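Local coordinates for protein adhesin competence repressor (Streptococcus pyogenes serotype M3, PDB 5JLU) that senses zinc and regulates transcription in response to it, as a DNA-binding repressor of the MarR family that works as a dimer, at residues D12-V15 with N16-L20; M48-Q52 with Q53-N57; F98-T101 with E102-P106; E135-D138 with K139-V143. One frame throughout, in Å; residues are numbered along the deposited sequence.

From the N terminus, the chain passes through the four contacts in series; none nests or crosses, and each joins consecutive residues rather than closing a long loop. Contact 1 joins successive turns of helix 7-23, and contact 4 does so in helix 131-149; their nearest atoms are about 6 Å apart, and both meet the second subunit. Contact 2 turns the chain from helix 41-52 into strand 55-56, while contact 3 leads strand 96-100 into helix 105-127. These two touch: their strands are neighbours in the sheet and Leu50 packs on Leu100. Contacts 1 and 4 belong to the dimer interface, contacts 2 and 3 to the winged helix-turn-helix, the part that binds DNA in MarR proteins.

Contact 1: residues D12-V15 with N16-L20; sequences DNLV and NTILL
Asp12 and Asn16 lie in mid-helix, in a stretch that carries regular i to i+4 bonds: Asn16 N donates to Asp12 O at 3.0 Å, Leu19 N to Val15 O at 2.9 Å, and Ile18 N to Leu14 O. On the side turned to the second subunit the carboxylate of Asp12 and the amide of Asn16 do not bond directly, since OD2 of Asp12 and ND2 of Asn16 stay 4.0 Å apart with their planes turned 69° to each other. A water joins them instead, donating to Asp12 OD2 at 2.8 Å and accepting from Asn16 ND2 at 3.1 Å. With CG beside its own backbone N (chi1 -70°), the Asn16 amide folds back over the Asp12 carbonyl, and CG comes within 3.4 Å of that oxygen. The other carboxylate oxygen, OD1, is hydrogen-bonded to ND1 of His115 of the second subunit, a zinc-binding histidine, which makes Asp12 a likely second-shell residue, probably steadying the turn of that ring. A bound zinc ion lies about 4 Å from the Asn16 side chain. Farther round the helix, Val15 CG1 lies alongside Leu19 CD1 at 4.3 Å, a loose apolar contact one turn apart; Leu14 and Ile18 meet in the same i to i+4 spacing. The Thr17 rotamer is doubtful, because its methyl clashes with a carbonyl. Helix 7-23 is laid against the second subunit: Val15 packs on Tyr122 and Asn16 on His45 of that subunit, while Ile18 meets Leu148 in its helix 131-149.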
# COMPACT_ATOMS: atom_id res chain seq x y z
N ASP A 12 1.94 -7.12 -10.10
CA ASP A 12 0.85 -6.16 -10.09
C ASP A 12 -0.11 -6.57 -8.97
O ASP A 12 -0.47 -5.72 -8.13
CB ASP A 12 0.15 -6.18 -11.45
CG ASP A 12 -0.93 -5.09 -11.59
OD1 ASP A 12 -0.68 -3.91 -11.28
OD2 ASP A 12 -2.04 -5.42 -12.05
N ASN A 13 -0.43 -7.87 -8.91
CA ASN A 13 -1.31 -8.42 -7.86
C ASN A 13 -0.70 -8.34 -6.51
O ASN A 13 -1.41 -8.09 -5.57
CB ASN A 13 -1.81 -9.82 -8.15
CG ASN A 13 -2.67 -9.88 -9.41
OD1 ASN A 13 -3.42 -8.96 -9.70
ND2 ASN A 13 -2.56 -10.96 -10.16
N LEU A 14 0.62 -8.46 -6.41
CA LEU A 14 1.28 -8.34 -5.12
C LEU A 14 1.11 -6.92 -4.62
O LEU A 14 0.69 -6.71 -3.51
CB LEU A 14 2.74 -8.74 -5.22
CG LEU A 14 3.56 -8.67 -3.93
CD1 LEU A 14 3.04 -9.61 -2.85
CD2 LEU A 14 4.98 -9.02 -4.30
N VAL A 15 1.39 -5.94 -5.46
CA VAL A 15 1.18 -4.57 -5.05
C VAL A 15 -0.29 -4.27 -4.60
O VAL A 15 -0.55 -3.53 -3.60
CB VAL A 15 1.70 -3.66 -6.17
CG1 VAL A 15 1.41 -2.19 -5.94
CG2 VAL A 15 3.20 -3.83 -6.33
N ASN A 16 -1.26 -4.87 -5.32
CA ASN A 16 -2.66 -4.61 -5.04
C ASN A 16 -3.06 -5.20 -3.74
O ASN A 16 -3.86 -4.54 -3.02
CB ASN A 16 -3.62 -5.15 -6.17
CG ASN A 16 -3.49 -4.34 -7.46
OD1 ASN A 16 -2.96 -3.20 -7.47
ND2 ASN A 16 -3.92 -4.91 -8.54
N THR A 17 -2.56 -6.41 -3.45
CA THR A 17 -2.91 -7.06 -2.20
C THR A 17 -2.29 -6.30 -1.03
O THR A 17 -2.98 -6.07 -0.01
CB THR A 17 -2.69 -8.62 -2.12
OG1 THR A 17 -1.57 -8.92 -1.30
CG2 THR A 17 -2.60 -9.25 -3.39
N ILE A 18 -1.10 -5.76 -1.21
CA ILE A 18 -0.57 -4.84 -0.15
C ILE A 18 -1.47 -3.64 0.03
O ILE A 18 -1.80 -3.29 1.14
CB ILE A 18 0.87 -4.40 -0.41
CG1 ILE A 18 1.83 -5.59 -0.19
CG2 ILE A 18 1.30 -3.21 0.48
CD1 ILE A 18 3.12 -5.41 -0.93
N LEU A 19 -1.85 -2.99 -1.05
CA LEU A 19 -2.72 -1.82 -0.91
C LEU A 19 -4.09 -2.21 -0.29
O LEU A 19 -4.56 -1.55 0.68
CB LEU A 19 -2.85 -1.07 -2.24
CG LEU A 19 -1.54 -0.48 -2.84
CD1 LEU A 19 -1.75 0.18 -4.20
CD2 LEU A 19 -0.97 0.56 -1.89
N LEU A 20 -4.70 -3.29 -0.77
CA LEU A 20 -6.02 -3.69 -0.29
C LEU A 20 -6.09 -4.15 1.16
O LEU A 20 -7.12 -3.94 1.86
CB LEU A 20 -6.62 -4.78 -1.13
CG LEU A 20 -6.80 -4.38 -2.60
CD1 LEU A 20 -7.21 -5.65 -3.37
CD2 LEU A 20 -7.78 -3.26 -2.80
O HOH W 1 -4.45 -4.17 -11.49

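Contact 2: residues M48-Q52 with Q53-N57; sequences MLLSQ and QRLTN
Leu49 and Leu50, in the last turn of helix 41-52, meet Leu55 just as the chain leaves the helix and starts a short strand. Leu55 reaches back with CG beside its backbone N (chi1 -57°), which brings CD1 within 3.9 Å of Leu49 CB. Its own CB meets Leu50: with CG beside the Leu50 backbone N (chi1 -72°), CD2 of Leu50 is turned to lie 3.9 Å from Leu55 CB and 3.5 Å from Leu55 N. Both helix leucines hold nearly the same rotamer, yet they meet different parts of Leu55: Leu49 offers its CB, Leu50 the end of a branch. The backbone bond at the turn is weak, Gln53 N to Leu49 O at 3.4 Å. Gln53 O also takes a CA-H...O contact from Leu50 CA at 3.4 Å, so its carbonyl rests against the helix end. Ser51 bends back within the helix end: its OG donates to Met48 O at 2.6 Å, from a position tilted 30° out of that carbonyl plane. Beyond the turn, Thr56 occupies the N-cap of helix 57-64, with OG1 accepting from Asp59 N. Leu49 packs on Leu60, Ala63 and Leu64 of that helix, Leu50 lies on Phe98 and Leu100 of strand 96-100, and Leu55 pairs through its backbone with Phe98, so the turn fits into the winged helix-turn-helix between its first helix and its sheet.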
# COMPACT_ATOMS: atom_id res chain seq x y z
N MET A 48 7.04 6.61 13.99
CA MET A 48 8.11 5.59 14.20
C MET A 48 9.54 6.23 14.22
O MET A 48 10.37 5.94 15.10
CB MET A 48 8.02 4.48 13.14
CG MET A 48 9.11 3.43 13.18
SD MET A 48 8.80 2.07 12.03
CE MET A 48 7.67 1.13 12.98
N LEU A 49 9.85 7.06 13.24
CA LEU A 49 11.21 7.59 13.14
C LEU A 49 11.49 8.59 14.29
O LEU A 49 12.63 8.68 14.82
CB LEU A 49 11.45 8.25 11.78
CG LEU A 49 11.51 7.32 10.57
CD1 LEU A 49 11.47 8.15 9.31
CD2 LEU A 49 12.80 6.46 10.58
N LEU A 50 10.47 9.39 14.64
CA LEU A 50 10.61 10.36 15.74
C LEU A 50 10.73 9.70 17.11
O LEU A 50 11.39 10.26 17.98
CB LEU A 50 9.49 11.40 15.75
CG LEU A 50 9.62 12.37 14.61
CD1 LEU A 50 8.36 13.24 14.50
CD2 LEU A 50 10.92 13.17 14.69
N SER A 51 10.15 8.51 17.28
CA SER A 51 10.21 7.78 18.55
C SER A 51 11.65 7.35 18.90
O SER A 51 11.95 7.13 20.05
CB SER A 51 9.34 6.51 18.50
OG SER A 51 9.98 5.54 17.65
N GLN A 52 12.54 7.29 17.94
CA GLN A 52 13.93 7.00 18.27
C GLN A 52 14.95 8.14 18.21
O GLN A 52 16.00 8.03 18.80
CB GLN A 52 14.40 5.82 17.45
CG GLN A 52 14.52 6.10 15.97
CD GLN A 52 13.93 5.00 15.10
OE1 GLN A 52 12.98 4.30 15.49
NE2 GLN A 52 14.49 4.85 13.88
N GLN A 53 14.65 9.24 17.54
CA GLN A 53 15.44 10.50 17.68
C GLN A 53 14.64 11.70 17.17
O GLN A 53 13.75 11.56 16.31
CB GLN A 53 16.75 10.41 16.89
CG GLN A 53 16.54 10.15 15.41
CD GLN A 53 17.77 9.59 14.72
OE1 GLN A 53 18.85 10.20 14.79
NE2 GLN A 53 17.61 8.44 14.03
N ARG A 54 14.94 12.87 17.73
CA ARG A 54 14.41 14.11 17.21
C ARG A 54 14.94 14.31 15.76
O ARG A 54 16.09 13.93 15.44
CB ARG A 54 14.80 15.30 18.11
CG ARG A 54 14.17 15.30 19.53
CD ARG A 54 14.57 16.55 20.37
NE ARG A 54 15.94 16.94 20.00
CZ ARG A 54 16.46 18.17 19.98
NH1 ARG A 54 17.72 18.33 19.56
NH2 ARG A 54 15.76 19.24 20.38
N LEU A 55 14.06 14.80 14.87
CA LEU A 55 14.44 15.01 13.46
C LEU A 55 13.73 16.21 12.93
O LEU A 55 12.69 16.64 13.47
CB LEU A 55 14.13 13.77 12.55
CG LEU A 55 14.70 12.38 12.84
CD1 LEU A 55 13.90 11.24 12.15
CD2 LEU A 55 16.17 12.29 12.43
N THR A 56 14.23 16.70 11.81
CA THR A 56 13.59 17.77 11.10
C THR A 56 12.63 17.27 10.04
O THR A 56 12.66 16.11 9.64
CB THR A 56 14.65 18.67 10.38
OG1 THR A 56 15.49 17.87 9.54
CG2 THR A 56 15.50 19.38 11.39
N ASN A 57 11.85 18.20 9.52
CA ASN A 57 11.04 17.96 8.38
C ASN A 57 11.88 17.32 7.24
O ASN A 57 11.54 16.27 6.65
CB ASN A 57 10.36 19.29 7.96
CG ASN A 57 9.57 19.18 6.66
OD1 ASN A 57 8.35 19.34 6.63
ND2 ASN A 57 10.28 18.87 5.57

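Contact 3: residues F98-T101 with E102-P106; sequences FELT and ELAKP
Thr101 O accepts the backbone N-H of Ala104 at 2.9 Å, a bond from i+3 to i that closes the corner between strand and helix. The donor stands above the carbonyl plane, 54° out of it, so the usual lone-pair direction is not used; such a steep approach fits the short i+3 to i spacing of a turn. Around this bond, the Ala104 methyl points into the corner, with CB 3.4 Å from Thr101 O and 3.9 Å from CG of Leu100. Leu100 also sends its CD2 branch to the aliphatic part of Lys105, reaching CG of that lysine at 4.0 Å, where the two side chains lie askew to each other. Thr101 places OG1 between its backbone N and carbonyl carbon (chi1 63°), and the hydroxyl is taken up outside the turn by Asp82 O, with a weak further bond to Met83 O. Lys105 N makes a weak bond of its own to Glu102 O as the helix sets in. The corner thus joins strand 96-100 of the wing to the long helix 105-127, with Leu100 packed on Leu50 and Ser51 of helix 41-52 and Ala104 against Met83, near the start of strand 84-88.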
# COMPACT_ATOMS: atom_id res chain seq x y z
N PHE A 98 10.95 17.90 15.81
CA PHE A 98 9.73 17.36 16.28
C PHE A 98 9.96 16.22 17.22
O PHE A 98 10.96 15.48 17.14
CB PHE A 98 8.84 17.00 15.10
CG PHE A 98 8.33 18.21 14.37
CD1 PHE A 98 7.32 18.97 14.91
CD2 PHE A 98 8.92 18.63 13.22
CE1 PHE A 98 6.85 20.12 14.30
CE2 PHE A 98 8.47 19.79 12.60
CZ PHE A 98 7.45 20.51 13.11
N GLU A 99 9.09 16.15 18.18
CA GLU A 99 9.05 14.99 19.04
C GLU A 99 7.66 14.65 19.51
O GLU A 99 6.73 15.46 19.46
CB GLU A 99 9.98 15.20 20.22
CG GLU A 99 9.48 16.16 21.25
CD GLU A 99 10.60 16.62 22.21
OE1 GLU A 99 10.22 17.39 23.11
OE2 GLU A 99 11.80 16.22 22.08
N LEU A 100 7.56 13.43 19.97
CA LEU A 100 6.29 12.84 20.31
C LEU A 100 5.76 13.46 21.63
O LEU A 100 6.55 13.69 22.55
CB LEU A 100 6.52 11.32 20.50
CG LEU A 100 6.26 10.37 19.31
CD1 LEU A 100 7.14 10.69 18.13
CD2 LEU A 100 6.46 8.94 19.78
N THR A 101 4.47 13.66 21.71
CA THR A 101 3.86 14.01 22.97
C THR A 101 3.56 12.68 23.66
O THR A 101 3.57 11.63 23.02
CB THR A 101 2.55 14.70 22.76
OG1 THR A 101 1.64 13.81 22.08
CG2 THR A 101 2.77 16.04 21.97
N GLU A 102 3.26 12.74 24.95
CA GLU A 102 2.94 11.56 25.77
C GLU A 102 1.87 10.72 25.18
O GLU A 102 1.97 9.49 25.18
CB GLU A 102 2.49 11.95 27.21
CG GLU A 102 3.07 11.00 28.26
CD GLU A 102 4.59 10.83 28.12
OE1 GLU A 102 5.30 11.85 27.86
OE2 GLU A 102 5.07 9.68 28.25
N LEU A 103 0.82 11.39 24.72
CA LEU A 103 -0.31 10.73 24.05
C LEU A 103 0.06 9.88 22.78
O LEU A 103 -0.68 8.95 22.39
CB LEU A 103 -1.30 11.83 23.65
CG LEU A 103 -2.56 11.47 22.88
CD1 LEU A 103 -3.51 10.76 23.83
CD2 LEU A 103 -3.22 12.70 22.27
N ALA A 104 1.15 10.25 22.11
CA ALA A 104 1.56 9.55 20.84
C ALA A 104 2.31 8.26 21.12
O ALA A 104 2.31 7.36 20.31
CB ALA A 104 2.45 10.44 20.03
N LYS A 105 2.97 8.21 22.27
CA LYS A 105 3.92 7.13 22.57
C LYS A 105 3.34 5.74 22.55
O LYS A 105 3.92 4.88 21.92
CB LYS A 105 4.67 7.40 23.88
CG LYS A 105 5.72 8.49 23.69
CD LYS A 105 6.38 8.97 24.98
CE LYS A 105 7.02 10.34 24.76
NZ LYS A 105 8.37 10.47 25.38
N PRO A 106 2.18 5.52 23.20
CA PRO A 106 1.51 4.21 23.04
C PRO A 106 1.10 3.92 21.61
O PRO A 106 1.10 2.78 21.23
CB PRO A 106 0.24 4.33 23.90
CG PRO A 106 0.24 5.72 24.49
CD PRO A 106 1.64 6.25 24.36

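Contact 4: residues E135-D138 with K139-V143; sequences EIVD and KFVTV
Glu135 to Val143 is one unbroken piece of helix: Lys139 N bonds to Glu135 O at 3.0 Å, Phe140 N to Ile136 O at 2.8 Å, and Val141 N to Val137 O at 2.9 Å. The next carbonyl carries more. Asp138 O is gripped twice by one residue, taking Thr142 N at 2.9 Å and Thr142 OG1 at 2.8 Å. The two donors arrive differently: the amide comes in close to the direction of the carbonyl bond, whereas the hydroxyl stands above the carbonyl plane, 46° out of it. Thr142 can do this because OG1 sits beside its own backbone N (chi1 -59°), back over the preceding turn. With its proton given to Asp138 O, OG1 still has room to accept, and NZ of Lys10 of the second subunit donates to it. That Lys10 of the second subunit also forms a salt bridge with Asp138 OD1, so one ammonium spans the carboxylate and the hydroxyl. On another face of the helix, one turn apart, Val137 CG1 and Val141 CG1 run loosely side by side at 4.3 Å, and Phe140 holds its ring edge near Val137 O. Lys139 leads away, its chain bent at chi3, to a cation-pi contact with Phe129 of the second subunit. Ile136 meets Ile136 of the partner, and Val137 meets its Phe140. A threonine hydroxyl bonded back to the carbonyl four residues earlier is a familiar helix motif; here it sits in the helical dimer interface characteristic of MarR proteins, away from the zinc site.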
# COMPACT_ATOMS: atom_id res chain seq x y z
N GLU A 135 20.17 -14.95 -2.53
CA GLU A 135 20.94 -13.86 -3.22
C GLU A 135 20.12 -13.26 -4.38
O GLU A 135 20.19 -12.08 -4.67
CB GLU A 135 22.34 -14.32 -3.73
CG GLU A 135 23.26 -14.92 -2.64
CD GLU A 135 23.23 -14.12 -1.33
OE1 GLU A 135 23.69 -12.95 -1.37
OE2 GLU A 135 22.71 -14.66 -0.29
N ILE A 136 19.34 -14.11 -5.00
CA ILE A 136 18.50 -13.69 -6.09
C ILE A 136 17.29 -12.94 -5.53
O ILE A 136 16.90 -11.93 -6.08
CB ILE A 136 18.06 -14.88 -6.87
CG1 ILE A 136 19.30 -15.49 -7.57
CG2 ILE A 136 17.00 -14.52 -7.91
CD1 ILE A 136 19.01 -16.91 -7.98
N VAL A 137 16.72 -13.44 -4.45
CA VAL A 137 15.63 -12.73 -3.82
C VAL A 137 16.11 -11.33 -3.43
O VAL A 137 15.43 -10.38 -3.71
CB VAL A 137 15.03 -13.51 -2.66
CG1 VAL A 137 14.10 -12.61 -1.85
CG2 VAL A 137 14.32 -14.75 -3.17
N ASP A 138 17.34 -11.21 -2.93
CA ASP A 138 17.91 -9.94 -2.56
C ASP A 138 17.99 -9.04 -3.73
O ASP A 138 17.50 -7.89 -3.71
CB ASP A 138 19.31 -10.15 -1.94
CG ASP A 138 19.97 -8.84 -1.41
OD1 ASP A 138 19.38 -7.74 -1.48
OD2 ASP A 138 21.10 -8.93 -0.91
N LYS A 139 18.64 -9.56 -4.77
CA LYS A 139 18.80 -8.83 -6.01
C LYS A 139 17.41 -8.36 -6.48
O LYS A 139 17.25 -7.22 -6.80
CB LYS A 139 19.53 -9.67 -7.07
CG LYS A 139 20.23 -8.86 -8.17
CD LYS A 139 20.75 -9.72 -9.36
CE LYS A 139 20.56 -9.02 -10.72
NZ LYS A 139 20.73 -9.95 -11.86
N PHE A 140 16.40 -9.22 -6.45
CA PHE A 140 15.06 -8.79 -6.86
C PHE A 140 14.47 -7.67 -5.97
O PHE A 140 14.05 -6.62 -6.49
CB PHE A 140 14.12 -9.99 -6.93
CG PHE A 140 12.71 -9.62 -7.14
CD1 PHE A 140 12.31 -9.06 -8.34
CD2 PHE A 140 11.78 -9.80 -6.12
CE1 PHE A 140 11.00 -8.68 -8.51
CE2 PHE A 140 10.48 -9.40 -6.28
CZ PHE A 140 10.09 -8.84 -7.48
N VAL A 141 14.49 -7.83 -4.65
CA VAL A 141 13.81 -6.84 -3.81
C VAL A 141 14.51 -5.52 -3.90
O VAL A 141 13.85 -4.47 -3.86
CB VAL A 141 13.58 -7.24 -2.32
CG1 VAL A 141 12.85 -8.55 -2.25
CG2 VAL A 141 14.83 -7.30 -1.51
N THR A 142 15.83 -5.58 -4.08
CA THR A 142 16.64 -4.39 -4.22
C THR A 142 16.26 -3.59 -5.45
O THR A 142 15.96 -2.40 -5.30
CB THR A 142 18.15 -4.70 -4.23
OG1 THR A 142 18.49 -5.38 -3.02
CG2 THR A 142 18.98 -3.41 -4.33
N VAL A 143 16.24 -4.23 -6.65
CA VAL A 143 15.86 -3.48 -7.85
C VAL A 143 14.39 -3.01 -7.87
O VAL A 143 14.06 -1.94 -8.38
CB VAL A 143 16.18 -4.21 -9.19
CG1 VAL A 143 17.67 -4.49 -9.31
CG2 VAL A 143 15.43 -5.49 -9.37